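Local coordinates for uncharacterized protein (Bacillus cereus, PDB 5F2H), which is of unknown function but belongs to the AB hydrolase superfamily and may therefore act as a hydrolase, at the interface of chains A and B. Numbering follows the deposited sequence. Chains: chain A/B, Uncharacterized protein.

Contact 1: the interface of chains A and B. Residues chain A 149, 294-295, 298; chain B 9, 11-12, 15.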
loop_
_atom_site.group_PDB
_atom_site.type_symbol
_atom_site.label_atom_id
_atom_site.label_comp_id
_atom_site.label_asym_id
_atom_site.label_seq_id
_atom_site.Cartn_x
_atom_site.Cartn_y
_atom_site.Cartn_z
ATOM N N TYR A 149 13.927 5.824 -15.770
ATOM C CA TYR A 149 14.723 5.751 -14.541
ATOM C C TYR A 149 13.927 5.959 -13.258
ATOM O O TYR A 149 14.415 5.644 -12.181
ATOM C CB TYR A 149 15.880 6.753 -14.583
ATOM C CG TYR A 149 16.811 6.534 -15.740
ATOM C CD1 TYR A 149 17.846 5.599 -15.659
ATOM C CD2 TYR A 149 16.631 7.204 -16.930
ATOM C CE1 TYR A 149 18.696 5.361 -16.723
ATOM C CE2 TYR A 149 17.466 6.966 -18.013
ATOM C CZ TYR A 149 18.501 6.048 -17.900
ATOM O OH TYR A 149 19.334 5.809 -18.970
ATOM N N HIS A 294 28.409 10.389 -15.726
ATOM C CA HIS A 294 27.209 11.203 -15.545
ATOM C C HIS A 294 26.016 10.488 -16.213
ATOM O O HIS A 294 25.572 10.819 -17.322
ATOM C CB HIS A 294 27.481 12.588 -16.099
ATOM C CG HIS A 294 26.407 13.573 -15.821
ATOM N ND1 HIS A 294 25.596 14.085 -16.808
ATOM C CD2 HIS A 294 26.003 14.146 -14.665
ATOM C CE1 HIS A 294 24.758 14.955 -16.278
ATOM N NE2 HIS A 294 24.979 15.006 -14.979
ATOM N N ASP A 295 25.512 9.505 -15.473
ATOM C CA ASP A 295 24.437 8.653 -15.896
ATOM C C ASP A 295 23.939 7.976 -14.645
ATOM O O ASP A 295 24.590 8.043 -13.607
ATOM C CB ASP A 295 25.057 7.619 -16.850
ATOM C CG ASP A 295 24.043 6.653 -17.474
ATOM O OD1 ASP A 295 22.826 6.772 -17.236
ATOM O OD2 ASP A 295 24.475 5.783 -18.251
ATOM N N GLU A 298 23.303 1.215 -13.158
ATOM C CA GLU A 298 22.481 0.224 -13.837
ATOM C C GLU A 298 21.463 -0.477 -12.917
ATOM O O GLU A 298 20.437 -0.970 -13.385
ATOM C CB GLU A 298 23.368 -0.690 -14.669
ATOM C CG GLU A 298 22.620 -1.532 -15.685
ATOM C CD GLU A 298 23.530 -1.987 -16.816
ATOM O OE1 GLU A 298 24.473 -1.215 -17.132
ATOM O OE2 GLU A 298 23.256 -3.043 -17.457
ATOM N N THR B 9 21.847 2.538 -23.359
ATOM C CA THR B 9 20.829 3.586 -23.267
ATOM C C THR B 9 21.238 4.838 -24.011
ATOM O O THR B 9 22.366 4.980 -24.482
ATOM C CB THR B 9 20.577 4.030 -21.819
ATOM O OG1 THR B 9 21.767 4.638 -21.286
ATOM C CG2 THR B 9 20.139 2.850 -20.958
ATOM N N ILE B 11 21.649 7.726 -22.786
ATOM C CA ILE B 11 22.714 8.391 -22.041
ATOM C C ILE B 11 24.079 7.702 -22.167
ATOM O O ILE B 11 25.126 8.377 -22.218
ATOM C CB ILE B 11 22.332 8.555 -20.567
ATOM C CG1 ILE B 11 21.134 9.493 -20.442
ATOM C CG2 ILE B 11 23.495 9.125 -19.786
ATOM C CD1 ILE B 11 20.569 9.555 -19.043
ATOM N N GLN B 12 24.090 6.376 -22.184
ATOM C CA GLN B 12 25.358 5.680 -22.313
ATOM C C GLN B 12 25.942 6.024 -23.665
ATOM O O GLN B 12 27.104 6.423 -23.769
ATOM C CB GLN B 12 25.168 4.193 -22.151
ATOM C CG GLN B 12 24.729 3.829 -20.755
ATOM C CD GLN B 12 24.331 2.394 -20.642
ATOM O OE1 GLN B 12 24.568 1.590 -21.539
ATOM N NE2 GLN B 12 23.714 2.055 -19.529
ATOM N N ASN B 15 27.338 9.554 -23.503
ATOM C CA ASN B 15 28.546 9.667 -22.672
ATOM C C ASN B 15 29.763 9.024 -23.311
ATOM O O ASN B 15 30.830 9.633 -23.363
ATOM C CB ASN B 15 28.329 9.132 -21.254
ATOM C CG ASN B 15 27.418 10.016 -20.427
ATOM O OD1 ASN B 15 27.271 11.200 -20.699
ATOM N ND2 ASN B 15 26.858 9.460 -19.373
#
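The carboxylate of A:Asp295 has B:Ile11 over one face: the branch methyl CG2 stands above CG at 3.4 Å. Beyond the oxygen OD2 lies CG of B:Gln12, whose extended chain carries its amide past the acid, the two planes 57° apart. The phenol of A:Tyr149 comes in end first, its OH approaching B:Thr9 OG1 to 3.6 Å, while CD1 of B:Ile11 stands to one side of the ring plane, past the rim at the OH and CE2 corner. The chi1 of B:Ile11 (-65°) puts CG2 anti to the backbone N, over the carboxylate, and turns the CG1 branch with CD1 toward A:Tyr149. One turn further along helix 10-23, the amide of B:Asn15 donates through ND2 to the backbone O of A:His294 at 2.8 Å. The acceptor lies close to the amide plane and the bond is nearly straight at the hydrogen (164°), but the donor stands above the carbonyl plane. The imidazole of A:His294 is turned away from this bond. B:Thr9 caps the helix start, its OG1 accepting from B:Gln12 N at 3.0 Å, and a weak return bond from B:Thr9 N to B:Gln12 OE1 helps to steady the glutamine. A:His294 is probably the catalytic histidine of the hydrolase fold. The patch thus seats the first helix of one chain against the loop bearing this histidine in the other, which may steady that loop if the dimer forms in solution.

Contact 2: the interface of chains A and B. Residues chain A 161, 189, 192-193; chain B 121, 123.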
loop_
_atom_site.group_PDB
_atom_site.type_symbol
_atom_site.label_atom_id
_atom_site.label_comp_id
_atom_site.label_asym_id
_atom_site.label_seq_id
_atom_site.Cartn_x
_atom_site.Cartn_y
_atom_site.Cartn_z
ATOM N N ALA A 161 4.862 11.954 -10.884
ATOM C CA ALA A 161 4.654 13.177 -11.633
ATOM C C ALA A 161 5.968 13.513 -12.298
ATOM O O ALA A 161 6.981 13.519 -11.639
ATOM C CB ALA A 161 4.242 14.289 -10.692
ATOM N N HIS A 189 2.709 22.937 -10.514
ATOM C CA HIS A 189 2.340 21.530 -10.629
ATOM C C HIS A 189 1.949 20.951 -9.286
ATOM O O HIS A 189 0.908 20.289 -9.160
ATOM C CB HIS A 189 3.447 20.668 -11.229
ATOM C CG HIS A 189 3.737 20.952 -12.672
ATOM N ND1 HIS A 189 4.915 21.519 -13.105
ATOM C CD2 HIS A 189 2.982 20.777 -13.776
ATOM C CE1 HIS A 189 4.895 21.640 -14.418
ATOM N NE2 HIS A 189 3.730 21.200 -14.849
ATOM N N LYS A 192 -1.469 22.469 -7.792
ATOM C CA LYS A 192 -2.555 21.831 -8.526
ATOM C C LYS A 192 -2.819 20.405 -8.043
ATOM O O LYS A 192 -3.968 19.993 -7.897
ATOM C CB LYS A 192 -2.197 21.819 -10.008
ATOM C CG LYS A 192 -3.143 21.064 -10.924
ATOM C CD LYS A 192 -2.595 21.082 -12.343
ATOM C CE LYS A 192 -1.211 20.433 -12.418
ATOM N NZ LYS A 192 -0.594 20.514 -13.774
ATOM N N PHE A 193 -1.761 19.652 -7.789
ATOM C CA PHE A 193 -1.926 18.289 -7.331
ATOM C C PHE A 193 -2.510 18.159 -5.929
ATOM O O PHE A 193 -3.403 17.353 -5.714
ATOM C CB PHE A 193 -0.603 17.571 -7.351
ATOM C CG PHE A 193 -0.702 16.163 -6.889
ATOM C CD1 PHE A 193 -0.648 15.855 -5.537
ATOM C CD2 PHE A 193 -0.873 15.139 -7.807
ATOM C CE1 PHE A 193 -0.749 14.544 -5.110
ATOM C CE2 PHE A 193 -0.965 13.830 -7.386
ATOM C CZ PHE A 193 -0.903 13.529 -6.037
ATOM N N VAL B 121 3.431 18.325 -17.909
ATOM C CA VAL B 121 3.706 17.330 -16.904
ATOM C C VAL B 121 2.934 16.094 -17.260
ATOM O O VAL B 121 1.859 16.177 -17.862
ATOM C CB VAL B 121 3.236 17.787 -15.516
ATOM C CG1 VAL B 121 1.722 17.919 -15.481
ATOM C CG2 VAL B 121 3.696 16.810 -14.438
ATOM N N TYR B 123 1.520 12.544 -15.500
ATOM C CA TYR B 123 1.271 11.795 -14.278
ATOM C C TYR B 123 1.078 10.331 -14.636
ATOM O O TYR B 123 0.525 10.005 -15.679
ATOM C CB TYR B 123 0.053 12.306 -13.512
ATOM C CG TYR B 123 0.221 13.662 -12.863
ATOM C CD1 TYR B 123 0.771 13.778 -11.585
ATOM C CD2 TYR B 123 -0.214 14.820 -13.489
ATOM C CE1 TYR B 123 0.907 15.016 -10.963
ATOM C CE2 TYR B 123 -0.085 16.066 -12.878
ATOM C CZ TYR B 123 0.475 16.161 -11.611
ATOM O OH TYR B 123 0.589 17.402 -11.003
#
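B:Tyr123 offers the CE1 edge of its ring to A:Ala161 and A:Phe193, which meet it from opposite sides of the ring plane. The methyl CB of A:Ala161 lies 3.4 Å from CE1 of B:Tyr123, and CD2 of A:Phe193 is 3.6 Å from CE1 of B:Tyr123. The phenylalanine ring is tilted only modestly from the tyrosine plane but is displaced past its rim, so the rings touch at a corner and do not overlap. On the side of A:Ala161, CG2 of B:Val121 lies over the tyrosine ring, away from its centre, 4.1 Å from the plane. The backbones of A:Ala161 and B:Tyr123 pair as an antiparallel bridge between strands 158-164 and 120-124. CB of B:Val121 packs over the CD2 and NE2 margin of the A:His189 imidazole face, 3.5 Å from CD2 of A:His189. CG1 of B:Val121, set between its backbone N and carbonyl carbon (chi1 65°), points past that ring toward the lysine. Further out, the OH of B:Tyr123 arrives at helix 179-195, 3.4 Å from the backbone O of A:His189. A:Lys192 runs along the rim; a bend at chi3 (60°) brings its CE to 3.8 Å from the B:Tyr123 OH and NZ near B:Val121 CG1. In the deposited dimer the site joins a strand of chain B to one of chain A, which may help to hold the two hydrolase domains together if this pair is the biological one.

The centres of the C-alpha atoms of contact 1 and contact 2 lie about 26 Å apart, and no residue or secondary-structure element is common to both. On chain A, both fall on the hydrolase portion. From chain B, helix 10-23 of the helical N-terminal part makes contact 1, while strand 120-124, which follows helix 97-115, makes contact 2. Two-fold symmetry repeats each contact with the chains exchanged, giving a reciprocal embrace. This layout is compatible with a dimer, although the structure alone does not show that it is the biological form.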